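Local coordinates for protein CEP104 (Gallus gallus, PDB 5JO8) that probably binds tubulin or microtubules through its TOG domain, an all-helical array of HEAT-type repeats, as a structural protein of the centriole, at residues A[238-243]-A[268-273]; A[176-181]-A[217-222]; A[52-57]-A[97-102]. All coordinates share one frame; numbering follows the deposited sequence.

The three contacts sample the elongated, all-helical TOG domain in the chain order contact 3, contact 2, contact 1. Contacts 1 and 2 are neighbours, with centres 16 Å apart, and they touch through the consecutive helices 213-223 and 229-245: Ile239 CG1 packs 3.6 Å from Ala220 CB. Contact 3 lies on the other side of the chain's centre from both. Its centre is 34 Å from that of contact 2, with nearest atoms about 17 Å apart, and 45 Å from that of contact 1. The chemistry differs too: contact 1 joins apolar side chains and a ring edge set against backbone carbonyls, contact 2 adds bridging waters, and contact 3 carries a salt bridge.

Contact 1: A[238-243]-A[268-273]; sequences IIFGMY and KTLFDG
Phe240 of helix 229-245 turns its ring edge to the backbone of helix 265-276, where two helices at the C-terminal end of the TOG-domain solenoid pack side by side. The two helical segments run in nearly the same direction, 24° apart, with axes 10.9 Å from each other, so side chains must span the gap. Phe240 does so with CG anti to its own carbonyl carbon (chi1 -76°), which brings the end of the ring to the other helix. At the ring edge, and near its plane, two carbonyl oxygens are met: CE1 lies 3.4 Å from Leu270 O and CZ 3.5 Å from Thr269 O. These approaches put the ring's positively polarised C-H rim toward oxygen. Beside this edge the side chains of Ile239 and Leu270 cross at about a right angle, methyl against methyl, with Ile239 CG2 3.9 Å from Leu270 CD1. The same CD1 also reaches the Phe240 ring. Helix 213-223 backs Ile239 through Ala220, and Tyr243, about one turn past Phe240, stacks on Phe274. Gly273 makes room for the ring: Phe240 CE1 comes to 3.7 Å from its CA, and a beta carbon there would sit 2.4 Å from CZ.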
ATOM      1  N   ILE A 238       2.496  16.028  11.325  1.00 19.08           N
ATOM      2  CA  ILE A 238       3.642  15.158  11.135  1.00 19.67           C
ATOM      3  C   ILE A 238       4.914  15.910  11.514  1.00 18.54           C
ATOM      4  O   ILE A 238       5.762  15.395  12.245  1.00 20.38           O
ATOM      5  CB  ILE A 238       3.677  14.642   9.688  1.00 18.88           C
ATOM      6  CG1 ILE A 238       2.596  13.580   9.463  1.00 22.20           C
ATOM      7  CG2 ILE A 238       5.051  14.073   9.336  1.00 21.37           C
ATOM      8  CD1 ILE A 238       2.330  13.284   8.001  1.00 19.05           C
ATOM      9  N   ILE A 239       5.024  17.137  11.027  1.00 18.44           N
ATOM     10  CA  ILE A 239       6.197  17.951  11.306  1.00 19.13           C
ATOM     11  C   ILE A 239       6.319  18.275  12.797  1.00 23.89           C
ATOM     12  O   ILE A 239       7.405  18.169  13.369  1.00 23.87           O
ATOM     13  CB  ILE A 239       6.226  19.203  10.425  1.00 20.86           C
ATOM     14  CG1 ILE A 239       6.409  18.790   8.963  1.00 21.46           C
ATOM     15  CG2 ILE A 239       7.368  20.141  10.855  1.00 22.30           C
ATOM     16  CD1 ILE A 239       6.100  19.877   7.984  1.00 21.05           C
ATOM     17  N   PHE A 240       5.209  18.653  13.427  1.00 20.69           N
ATOM     18  CA  PHE A 240       5.223  18.955  14.856  1.00 22.10           C
ATOM     19  C   PHE A 240       5.645  17.730  15.658  1.00 23.46           C
ATOM     20  O   PHE A 240       6.394  17.834  16.624  1.00 26.08           O
ATOM     21  CB  PHE A 240       3.846  19.429  15.329  1.00 20.19           C
ATOM     22  CG  PHE A 240       3.515  20.841  14.937  1.00 21.22           C
ATOM     23  CD1 PHE A 240       4.463  21.851  15.045  1.00 21.68           C
ATOM     24  CD2 PHE A 240       2.253  21.168  14.474  1.00 25.77           C
ATOM     25  CE1 PHE A 240       4.150  23.161  14.694  1.00 27.06           C
ATOM     26  CE2 PHE A 240       1.933  22.472  14.123  1.00 25.37           C
ATOM     27  CZ  PHE A 240       2.885  23.469  14.229  1.00 27.24           C
ATOM     28  N   GLY A 241       5.160  16.564  15.249  1.00 22.35           N
ATOM     29  CA  GLY A 241       5.552  15.321  15.887  1.00 24.50           C
ATOM     30  C   GLY A 241       7.054  15.102  15.825  1.00 30.44           C
ATOM     31  O   GLY A 241       7.694  14.767  16.824  1.00 30.76           O
ATOM     32  N   MET A 242       7.617  15.310  14.641  1.00 24.60           N
ATOM     33  CA  MET A 242       9.048  15.150  14.425  1.00 28.23           C
ATOM     34  C   MET A 242       9.845  16.179  15.217  1.00 30.22           C
ATOM     35  O   MET A 242      10.899  15.863  15.771  1.00 31.82           O
ATOM     36  CB  MET A 242       9.383  15.297  12.939  1.00 30.15           C
ATOM     37  CG  MET A 242       8.675  14.310  12.044  1.00 30.04           C
ATOM     38  SD  MET A 242       9.757  12.980  11.519  1.00 44.67           S
ATOM     39  CE  MET A 242       9.881  12.035  13.027  1.00 29.94           C
ATOM     40  N   TYR A 243       9.337  17.408  15.251  1.00 29.94           N
ATOM     41  CA  TYR A 243      10.021  18.518  15.905  1.00 27.12           C
ATOM     42  C   TYR A 243      10.267  18.248  17.384  1.00 31.08           C
ATOM     43  O   TYR A 243      11.291  18.652  17.939  1.00 31.59           O
ATOM     44  CB  TYR A 243       9.200  19.799  15.756  1.00 26.24           C
ATOM     45  CG  TYR A 243       9.795  20.996  16.463  1.00 25.86           C
ATOM     46  CD1 TYR A 243      10.832  21.720  15.886  1.00 30.70           C
ATOM     47  CD2 TYR A 243       9.317  21.407  17.702  1.00 24.61           C
ATOM     48  CE1 TYR A 243      11.378  22.822  16.525  1.00 28.53           C
ATOM     49  CE2 TYR A 243       9.859  22.503  18.350  1.00 26.74           C
ATOM     50  CZ  TYR A 243      10.889  23.206  17.756  1.00 32.05           C
ATOM     51  OH  TYR A 243      11.433  24.298  18.393  1.00 28.36           O
ATOM     52  N   LYS A 268       3.696  30.889   9.908  1.00 29.72           N
ATOM     53  CA  LYS A 268       3.328  31.461  11.192  1.00 38.26           C
ATOM     54  C   LYS A 268       2.856  30.332  12.124  1.00 27.78           C
ATOM     55  O   LYS A 268       3.351  30.189  13.238  1.00 26.90           O
ATOM     56  CB  LYS A 268       2.251  32.534  11.007  1.00 35.69           C
ATOM     57  CG  LYS A 268       1.836  33.229  12.287  1.00 35.58           C
ATOM     58  CD  LYS A 268       0.775  34.287  12.019  1.00 42.44           C
ATOM     59  CE  LYS A 268       0.068  34.697  13.301  1.00 50.65           C
ATOM     60  NZ  LYS A 268       1.001  35.305  14.290  1.00 61.22           N
ATOM     61  N   THR A 269       1.937  29.497  11.648  1.00 35.87           N
ATOM     62  CA  THR A 269       1.464  28.360  12.436  1.00 34.58           C
ATOM     63  C   THR A 269       2.607  27.413  12.827  1.00 25.01           C
ATOM     64  O   THR A 269       2.714  26.982  13.974  1.00 27.66           O
ATOM     65  CB  THR A 269       0.377  27.572  11.673  1.00 33.51           C
ATOM     66  OG1 THR A 269      -0.742  28.428  11.409  1.00 36.38           O
ATOM     67  CG2 THR A 269      -0.092  26.366  12.482  1.00 33.94           C
ATOM     68  N   LEU A 270       3.462  27.095  11.859  1.00 25.75           N
ATOM     69  CA  LEU A 270       4.583  26.193  12.082  1.00 30.30           C
ATOM     70  C   LEU A 270       5.532  26.728  13.156  1.00 22.68           C
ATOM     71  O   LEU A 270       5.810  26.052  14.153  1.00 26.87           O
ATOM     72  CB  LEU A 270       5.345  25.991  10.766  1.00 27.39           C
ATOM     73  CG  LEU A 270       6.112  24.698  10.487  1.00 49.65           C
ATOM     74  CD1 LEU A 270       5.300  23.471  10.868  1.00 28.36           C
ATOM     75  CD2 LEU A 270       6.475  24.645   9.010  1.00 33.15           C
ATOM     76  N   PHE A 271       6.037  27.943  12.948  1.00 23.29           N
ATOM     77  CA  PHE A 271       7.042  28.501  13.858  1.00 24.85           C
ATOM     78  C   PHE A 271       6.465  28.859  15.236  1.00 27.11           C
ATOM     79  O   PHE A 271       7.100  28.586  16.260  1.00 26.75           O
ATOM     80  CB  PHE A 271       7.791  29.676  13.210  1.00 23.35           C
ATOM     81  CG  PHE A 271       8.692  29.264  12.073  1.00 21.46           C
ATOM     82  CD1 PHE A 271       9.738  28.381  12.287  1.00 26.94           C
ATOM     83  CD2 PHE A 271       8.490  29.759  10.797  1.00 27.12           C
ATOM     84  CE1 PHE A 271      10.563  27.993  11.243  1.00 26.49           C
ATOM     85  CE2 PHE A 271       9.318  29.381   9.747  1.00 31.66           C
ATOM     86  CZ  PHE A 271      10.351  28.493   9.971  1.00 25.46           C
ATOM     87  N   ASP A 272       5.260  29.423  15.267  1.00 27.54           N
ATOM     88  CA  ASP A 272       4.592  29.663  16.553  1.00 29.16           C
ATOM     89  C   ASP A 272       4.367  28.353  17.292  1.00 29.28           C
ATOM     90  O   ASP A 272       4.535  28.276  18.513  1.00 27.94           O
ATOM     91  CB  ASP A 272       3.251  30.373  16.375  1.00 29.23           C
ATOM     92  CG  ASP A 272       3.408  31.836  16.045  1.00 33.34           C
ATOM     93  OD1 ASP A 272       4.519  32.379  16.242  1.00 36.83           O
ATOM     94  OD2 ASP A 272       2.414  32.435  15.591  1.00 32.58           O
ATOM     95  N   GLY A 273       3.978  27.324  16.541  1.00 28.56           N
ATOM     96  CA  GLY A 273       3.767  26.006  17.106  1.00 27.36           C
ATOM     97  C   GLY A 273       5.041  25.463  17.712  1.00 23.67           C
ATOM     98  O   GLY A 273       5.019  24.891  18.797  1.00 27.25           O
TER

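Contact 2: A[176-181]-A[217-222]; sequences HLVQLL and MKFATG
The turn by which the chain leaves helix 173-177 receives the ring of Phe219 from helix 213-223. Val178 is the first residue to depart from helical geometry, and its CA comes within 5.2 Å of the CA of Phe219. With CG anti to the backbone N (chi1 172°), Phe219 extends its ring from the helix into the curve of this turn, where the carbonyls of three successive residues meet it from different directions. Gln179 O is at the ring edge, in its plane, 3.5 Å from CD1. Leu177 O approaches CE1 obliquely at 3.5 Å, and Val178 O stands equally close to Phe219 CB. Apolar contacts complete the seat: Val178 CB packs 3.8 Å from Phe219 CB, and Leu181 CB lies near CE1. Within the helical solenoid of the TOG domain this joins a short helix and its exit loop to helix 213-223, while helix 187-204, between them in sequence, supplies Arg193, Val194 and Val197 to the same ring. Arg193 also donates to the carbonyls of Leu177, Gln179 and Leu180, which probably helps to hold the course of the loop. No direct hydrogen bond joins the two segments; two waters do so instead. One accepts from Leu181 N and donates to Phe219 O. The other donates to both Leu181 O, at 3.0 Å, and Gly222 O, at 2.8 Å.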
ATOM      1  N   HIS A 176       7.434   3.713   0.106  1.00 21.04           N
ATOM      2  CA  HIS A 176       6.377   3.966  -0.863  1.00 25.38           C
ATOM      3  C   HIS A 176       5.473   5.107  -0.384  1.00 24.40           C
ATOM      4  O   HIS A 176       5.082   5.968  -1.167  1.00 28.65           O
ATOM      5  CB  HIS A 176       5.538   2.707  -1.059  1.00 28.91           C
ATOM      6  CG  HIS A 176       4.933   2.586  -2.421  1.00 48.01           C
ATOM      7  ND1 HIS A 176       3.924   3.412  -2.867  1.00 45.13           N
ATOM      8  CD2 HIS A 176       5.189   1.727  -3.435  1.00 26.81           C
ATOM      9  CE1 HIS A 176       3.586   3.071  -4.098  1.00 30.77           C
ATOM     10  NE2 HIS A 176       4.342   2.051  -4.467  1.00 54.17           N
ATOM     11  N   LEU A 177       5.144   5.094   0.903  1.00 18.97           N
ATOM     12  CA  LEU A 177       4.233   6.095   1.474  1.00 20.79           C
ATOM     13  C   LEU A 177       4.763   7.533   1.469  1.00 21.90           C
ATOM     14  O   LEU A 177       3.963   8.472   1.424  1.00 23.09           O
ATOM     15  CB  LEU A 177       3.839   5.700   2.892  1.00 18.38           C
ATOM     16  CG  LEU A 177       2.911   4.496   3.043  1.00 22.27           C
ATOM     17  CD1 LEU A 177       2.729   4.207   4.494  1.00 24.88           C
ATOM     18  CD2 LEU A 177       1.560   4.676   2.349  1.00 29.58           C
ATOM     19  N   VAL A 178       6.082   7.706   1.531  1.00 19.40           N
ATOM     20  CA  VAL A 178       6.679   9.048   1.554  1.00 19.99           C
ATOM     21  C   VAL A 178       7.087   9.604   0.195  1.00 23.25           C
ATOM     22  O   VAL A 178       7.758  10.630   0.109  1.00 22.81           O
ATOM     23  CB  VAL A 178       7.824   9.172   2.581  1.00 20.61           C
ATOM     24  CG1 VAL A 178       7.334   8.832   3.974  1.00 23.02           C
ATOM     25  CG2 VAL A 178       9.020   8.315   2.177  1.00 18.74           C
ATOM     26  N   GLN A 179       6.675   8.933  -0.875  1.00 22.40           N
ATOM     27  CA  GLN A 179       6.968   9.455  -2.200  1.00 25.56           C
ATOM     28  C   GLN A 179       6.155  10.722  -2.452  1.00 31.12           C
ATOM     29  O   GLN A 179       5.141  10.948  -1.799  1.00 27.38           O
ATOM     30  CB  GLN A 179       6.718   8.386  -3.270  1.00 32.03           C
ATOM     31  CG  GLN A 179       7.690   7.206  -3.170  1.00 35.92           C
ATOM     32  CD  GLN A 179       9.142   7.660  -3.012  1.00 44.06           C
ATOM     33  OE1 GLN A 179       9.741   8.194  -3.947  1.00 55.68           O
ATOM     34  NE2 GLN A 179       9.706   7.462  -1.817  1.00 34.17           N
ATOM     35  N   LEU A 180       6.620  11.548  -3.385  1.00 30.14           N
ATOM     36  CA  LEU A 180       6.025  12.859  -3.646  1.00 36.53           C
ATOM     37  C   LEU A 180       4.505  12.818  -3.786  1.00 24.07           C
ATOM     38  O   LEU A 180       3.955  11.955  -4.468  1.00 29.03           O
ATOM     39  CB  LEU A 180       6.631  13.483  -4.907  1.00 40.05           C
ATOM     40  CG  LEU A 180       6.141  14.888  -5.267  1.00 53.44           C
ATOM     41  CD1 LEU A 180       6.945  15.943  -4.516  1.00 55.61           C
ATOM     42  CD2 LEU A 180       6.185  15.129  -6.771  1.00 52.64           C
ATOM     43  N   LEU A 181       3.840  13.754  -3.121  1.00 29.11           N
ATOM     44  CA  LEU A 181       2.408  13.945  -3.264  1.00 27.64           C
ATOM     45  C   LEU A 181       2.220  15.239  -4.049  1.00 32.40           C
ATOM     46  O   LEU A 181       2.628  16.304  -3.590  1.00 34.41           O
ATOM     47  CB  LEU A 181       1.765  14.065  -1.885  1.00 33.34           C
ATOM     48  CG  LEU A 181       0.246  14.156  -1.790  1.00 35.35           C
ATOM     49  CD1 LEU A 181      -0.402  12.817  -2.118  1.00 32.14           C
ATOM     50  CD2 LEU A 181      -0.158  14.636  -0.405  1.00 37.90           C
ATOM     51  N   MET A 217      10.449  14.500   6.237  1.00 19.98           N
ATOM     52  CA  MET A 217      10.423  15.940   6.014  1.00 19.32           C
ATOM     53  C   MET A 217      10.214  16.303   4.544  1.00 17.81           C
ATOM     54  O   MET A 217       9.509  17.256   4.229  1.00 20.72           O
ATOM     55  CB  MET A 217      11.680  16.618   6.567  1.00 21.40           C
ATOM     56  CG  MET A 217      11.675  16.794   8.079  1.00 22.62           C
ATOM     57  SD  MET A 217      10.224  17.657   8.717  1.00 22.83           S
ATOM     58  CE  MET A 217      10.642  19.335   8.282  1.00 24.24           C
ATOM     59  N   LYS A 218      10.843  15.553   3.640  1.00 19.82           N
ATOM     60  CA  LYS A 218      10.617  15.803   2.225  1.00 22.60           C
ATOM     61  C   LYS A 218       9.136  15.615   1.887  1.00 19.08           C
ATOM     62  O   LYS A 218       8.512  16.465   1.251  1.00 21.34           O
ATOM     63  CB  LYS A 218      11.488  14.895   1.355  1.00 22.73           C
ATOM     64  CG  LYS A 218      11.100  14.941  -0.102  1.00 26.50           C
ATOM     65  CD  LYS A 218      11.951  14.014  -0.944  1.00 51.03           C
ATOM     66  CE  LYS A 218      13.308  14.623  -1.255  1.00 59.04           C
ATOM     67  NZ  LYS A 218      14.310  14.437  -0.166  1.00 57.70           N
ATOM     68  N   PHE A 219       8.572  14.503   2.347  1.00 18.63           N
ATOM     69  CA  PHE A 219       7.156  14.224   2.118  1.00 18.95           C
ATOM     70  C   PHE A 219       6.240  15.288   2.725  1.00 18.67           C
ATOM     71  O   PHE A 219       5.387  15.854   2.038  1.00 19.49           O
ATOM     72  CB  PHE A 219       6.783  12.841   2.663  1.00 18.55           C
ATOM     73  CG  PHE A 219       5.306  12.569   2.637  1.00 20.50           C
ATOM     74  CD1 PHE A 219       4.675  12.197   1.461  1.00 19.59           C
ATOM     75  CD2 PHE A 219       4.533  12.720   3.791  1.00 21.75           C
ATOM     76  CE1 PHE A 219       3.304  11.959   1.431  1.00 20.03           C
ATOM     77  CE2 PHE A 219       3.166  12.481   3.769  1.00 21.83           C
ATOM     78  CZ  PHE A 219       2.551  12.097   2.592  1.00 20.81           C
ATOM     79  N   ALA A 220       6.426  15.555   4.016  1.00 18.50           N
ATOM     80  CA  ALA A 220       5.551  16.473   4.747  1.00 18.47           C
ATOM     81  C   ALA A 220       5.631  17.891   4.197  1.00 18.27           C
ATOM     82  O   ALA A 220       4.606  18.562   4.065  1.00 18.74           O
ATOM     83  CB  ALA A 220       5.890  16.457   6.231  1.00 21.84           C
ATOM     84  N   THR A 221       6.835  18.355   3.866  1.00 19.44           N
ATOM     85  CA  THR A 221       6.950  19.718   3.370  1.00 18.46           C
ATOM     86  C   THR A 221       6.339  19.805   1.970  1.00 19.91           C
ATOM     87  O   THR A 221       5.766  20.829   1.593  1.00 23.74           O
ATOM     88  CB  THR A 221       8.402  20.263   3.402  1.00 24.00           C
ATOM     89  OG1 THR A 221       9.260  19.418   2.630  1.00 23.64           O
ATOM     90  CG2 THR A 221       8.922  20.342   4.837  1.00 23.71           C
ATOM     91  N   GLY A 222       6.429  18.718   1.213  1.00 22.13           N
ATOM     92  CA  GLY A 222       5.732  18.645  -0.056  1.00 22.86           C
ATOM     93  C   GLY A 222       4.229  18.760   0.136  1.00 22.42           C
ATOM     94  O   GLY A 222       3.554  19.496  -0.587  1.00 24.72           O
TER
HETATM   95  O   HOH W   1       1.330  18.412  -1.984  1.00 33.58           O
HETATM   96  O   HOH W   2       4.952  15.451  -1.017  1.00 39.16           O

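Contact 3: A[52-57]-A[97-102]; sequences KSWSYR and DIVSSV
A bend at the third torsion of Arg57 (chi3 -62°) swings its guanidinium round to Asp97, while Trp54 holds CG between its backbone N and carbonyl carbon (chi1 70°), setting CB against Val99 and the indole beside Ser101. Arg57 grips the carboxylate side-on, one nitrogen to each oxygen: NE donates to Asp97 OD2 at 2.7 Å, and NH2 makes the straighter bond, 3.0 Å to Asp97 OD1 on its syn lone pair. The two planes are 23° apart, nearly coplanar, yet the NE bond is bent, with OD2 tilted from the guanidinium plane while OD1 lies in it. The anti lone pair of Asp97 OD1 takes a second donor, Val99 N at 2.8 Å, forming an Asx turn ahead of helix 100-121. Arg57 NH1 donates to Ser51 O, and Trp54 CA lies 3.4 Å above one face of the guanidinium, toward its rim. Were Asp97 replaced by an alanine, Arg57 NE and NH2 would probably be left without their anionic partner and Val99 N without its acceptor, weakening both the charged link and the Asx turn. Next to the salt bridge the packing is apolar: Trp54 crosses Val99 at about a right angle, with CB 3.9 Å from Val99 CG2, and Arg57 CB meets Val102 CG1 at 3.9 Å. Ser101 OG lies 3.4 Å from Trp54 CE3. The contact ties together the N-terminal ends of helices 54-69 and 100-121 of the helical TOG domain; Val102 rests on Leu61, and Asp97 O accepts from Arg142 of helix 125-142.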
ATOM      1  N   LYS A  52     -17.526 -11.230 -15.797  1.00 33.06           N
ATOM      2  CA  LYS A  52     -18.344 -10.068 -15.468  1.00 30.42           C
ATOM      3  C   LYS A  52     -19.249 -10.373 -14.275  1.00 30.48           C
ATOM      4  O   LYS A  52     -19.824  -9.469 -13.671  1.00 29.60           O
ATOM      5  CB  LYS A  52     -19.155  -9.611 -16.684  1.00 38.10           C
ATOM      6  CG  LYS A  52     -18.304  -8.993 -17.791  1.00 34.66           C
ATOM      7  CD  LYS A  52     -17.532  -7.780 -17.285  1.00 55.29           C
ATOM      8  CE  LYS A  52     -16.540  -7.274 -18.322  1.00 57.85           C
ATOM      9  NZ  LYS A  52     -15.496  -8.291 -18.638  1.00 63.19           N
ATOM     10  N   SER A  53     -19.353 -11.651 -13.926  1.00 28.83           N
ATOM     11  CA  SER A  53     -20.116 -12.077 -12.765  1.00 28.05           C
ATOM     12  C   SER A  53     -19.250 -12.041 -11.503  1.00 32.28           C
ATOM     13  O   SER A  53     -18.242 -12.743 -11.411  1.00 27.25           O
ATOM     14  CB  SER A  53     -20.653 -13.491 -12.993  1.00 29.87           C
ATOM     15  OG  SER A  53     -21.042 -14.085 -11.769  1.00 32.40           O
ATOM     16  N   TRP A  54     -19.638 -11.226 -10.530  1.00 27.75           N
ATOM     17  CA  TRP A  54     -18.820 -11.063  -9.329  1.00 25.25           C
ATOM     18  C   TRP A  54     -18.628 -12.353  -8.525  1.00 30.83           C
ATOM     19  O   TRP A  54     -17.587 -12.537  -7.895  1.00 26.03           O
ATOM     20  CB  TRP A  54     -19.362  -9.940  -8.429  1.00 31.12           C
ATOM     21  CG  TRP A  54     -20.671 -10.247  -7.755  1.00 23.59           C
ATOM     22  CD1 TRP A  54     -21.910  -9.810  -8.135  1.00 26.42           C
ATOM     23  CD2 TRP A  54     -20.869 -11.041  -6.581  1.00 26.72           C
ATOM     24  NE1 TRP A  54     -22.863 -10.290  -7.272  1.00 30.09           N
ATOM     25  CE2 TRP A  54     -22.251 -11.047  -6.307  1.00 27.13           C
ATOM     26  CE3 TRP A  54     -20.011 -11.747  -5.727  1.00 33.58           C
ATOM     27  CZ2 TRP A  54     -22.792 -11.734  -5.228  1.00 31.57           C
ATOM     28  CZ3 TRP A  54     -20.553 -12.433  -4.657  1.00 33.33           C
ATOM     29  CH2 TRP A  54     -21.931 -12.420  -4.415  1.00 30.57           C
ATOM     30  N   SER A  55     -19.620 -13.244  -8.533  1.00 25.28           N
ATOM     31  CA  SER A  55     -19.506 -14.491  -7.780  1.00 25.57           C
ATOM     32  C   SER A  55     -18.455 -15.409  -8.392  1.00 27.45           C
ATOM     33  O   SER A  55     -17.771 -16.146  -7.676  1.00 29.02           O
ATOM     34  CB  SER A  55     -20.857 -15.207  -7.692  1.00 34.33           C
ATOM     35  OG  SER A  55     -21.365 -15.494  -8.982  1.00 38.18           O
ATOM     36  N   TYR A  56     -18.331 -15.382  -9.716  1.00 22.33           N
ATOM     37  CA  TYR A  56     -17.308 -16.176 -10.385  1.00 23.65           C
ATOM     38  C   TYR A  56     -15.927 -15.631 -10.036  1.00 22.17           C
ATOM     39  O   TYR A  56     -14.977 -16.395  -9.889  1.00 25.11           O
ATOM     40  CB  TYR A  56     -17.503 -16.159 -11.899  1.00 27.17           C
ATOM     41  CG  TYR A  56     -18.169 -17.401 -12.448  1.00 39.98           C
ATOM     42  CD1 TYR A  56     -17.706 -18.670 -12.113  1.00 43.97           C
ATOM     43  CD2 TYR A  56     -19.254 -17.308 -13.303  1.00 28.89           C
ATOM     44  CE1 TYR A  56     -18.309 -19.811 -12.613  1.00 49.77           C
ATOM     45  CE2 TYR A  56     -19.871 -18.451 -13.806  1.00 32.84           C
ATOM     46  CZ  TYR A  56     -19.392 -19.697 -13.459  1.00 46.32           C
ATOM     47  OH  TYR A  56     -19.992 -20.831 -13.958  1.00 49.59           O
ATOM     48  N   ARG A  57     -15.814 -14.308  -9.917  1.00 24.01           N
ATOM     49  CA  ARG A  57     -14.527 -13.698  -9.579  1.00 23.59           C
ATOM     50  C   ARG A  57     -14.136 -14.059  -8.152  1.00 23.41           C
ATOM     51  O   ARG A  57     -12.996 -14.439  -7.896  1.00 22.41           O
ATOM     52  CB  ARG A  57     -14.554 -12.176  -9.760  1.00 22.60           C
ATOM     53  CG  ARG A  57     -14.895 -11.735 -11.170  1.00 20.63           C
ATOM     54  CD  ARG A  57     -14.491 -10.282 -11.440  1.00 24.58           C
ATOM     55  NE  ARG A  57     -15.176  -9.294 -10.597  1.00 22.96           N
ATOM     56  CZ  ARG A  57     -16.404  -8.835 -10.822  1.00 27.25           C
ATOM     57  NH1 ARG A  57     -17.117  -9.293 -11.846  1.00 23.35           N
ATOM     58  NH2 ARG A  57     -16.924  -7.922 -10.008  1.00 25.39           N
ATOM     59  N   ASP A  97     -11.194  -4.316  -7.814  1.00 20.24           N
ATOM     60  CA  ASP A  97     -12.599  -4.681  -7.954  1.00 21.04           C
ATOM     61  C   ASP A  97     -13.562  -3.785  -7.188  1.00 21.06           C
ATOM     62  O   ASP A  97     -13.347  -3.468  -6.026  1.00 22.14           O
ATOM     63  CB  ASP A  97     -12.837  -6.136  -7.579  1.00 22.06           C
ATOM     64  CG  ASP A  97     -13.978  -6.742  -8.355  1.00 22.64           C
ATOM     65  OD1 ASP A  97     -15.148  -6.479  -8.001  1.00 23.31           O
ATOM     66  OD2 ASP A  97     -13.704  -7.457  -9.337  1.00 24.94           O
ATOM     67  N   ILE A  98     -14.652  -3.431  -7.856  1.00 27.59           N
ATOM     68  CA  ILE A  98     -15.672  -2.565  -7.281  1.00 28.23           C
ATOM     69  C   ILE A  98     -16.512  -3.319  -6.254  1.00 31.65           C
ATOM     70  O   ILE A  98     -17.108  -2.708  -5.368  1.00 25.73           O
ATOM     71  CB  ILE A  98     -16.538  -1.948  -8.397  1.00 37.81           C
ATOM     72  CG1 ILE A  98     -17.304  -0.726  -7.891  1.00 36.30           C
ATOM     73  CG2 ILE A  98     -17.489  -2.983  -8.975  1.00 31.48           C
ATOM     74  CD1 ILE A  98     -17.907   0.105  -9.010  1.00 38.58           C
ATOM     75  N   VAL A  99     -16.548  -4.646  -6.369  1.00 25.12           N
ATOM     76  CA  VAL A  99     -17.355  -5.478  -5.480  1.00 20.97           C
ATOM     77  C   VAL A  99     -16.580  -5.910  -4.240  1.00 26.36           C
ATOM     78  O   VAL A  99     -15.526  -6.540  -4.339  1.00 22.94           O
ATOM     79  CB  VAL A  99     -17.959  -6.687  -6.220  1.00 23.90           C
ATOM     80  CG1 VAL A  99     -18.704  -7.581  -5.249  1.00 22.47           C
ATOM     81  CG2 VAL A  99     -18.864  -6.219  -7.343  1.00 30.11           C
ATOM     82  N   SER A 100     -17.114  -5.586  -3.069  1.00 21.12           N
ATOM     83  CA  SER A 100     -16.411  -5.792  -1.810  1.00 23.31           C
ATOM     84  C   SER A 100     -16.005  -7.252  -1.573  1.00 24.57           C
ATOM     85  O   SER A 100     -14.878  -7.523  -1.153  1.00 21.92           O
ATOM     86  CB  SER A 100     -17.253  -5.248  -0.645  1.00 26.71           C
ATOM     87  OG  SER A 100     -16.701  -5.591   0.619  1.00 25.80           O
ATOM     88  N   SER A 101     -16.893  -8.194  -1.867  1.00 20.82           N
ATOM     89  CA  SER A 101     -16.573  -9.601  -1.614  1.00 22.36           C
ATOM     90  C   SER A 101     -15.378 -10.035  -2.458  1.00 21.80           C
ATOM     91  O   SER A 101     -14.539 -10.818  -2.001  1.00 22.35           O
ATOM     92  CB  SER A 101     -17.776 -10.516  -1.864  1.00 23.08           C
ATOM     93  OG  SER A 101     -18.117 -10.538  -3.233  1.00 28.23           O
ATOM     94  N   VAL A 102     -15.286  -9.514  -3.676  1.00 19.01           N
ATOM     95  CA  VAL A 102     -14.154  -9.854  -4.552  1.00 20.29           C
ATOM     96  C   VAL A 102     -12.874  -9.211  -4.025  1.00 22.45           C
ATOM     97  O   VAL A 102     -11.823  -9.856  -3.948  1.00 19.44           O
ATOM     98  CB  VAL A 102     -14.413  -9.449  -6.005  1.00 20.07           C
ATOM     99  CG1 VAL A 102     -13.234  -9.844  -6.885  1.00 24.64           C
ATOM    100  CG2 VAL A 102     -15.697 -10.093  -6.514  1.00 21.96           C
TER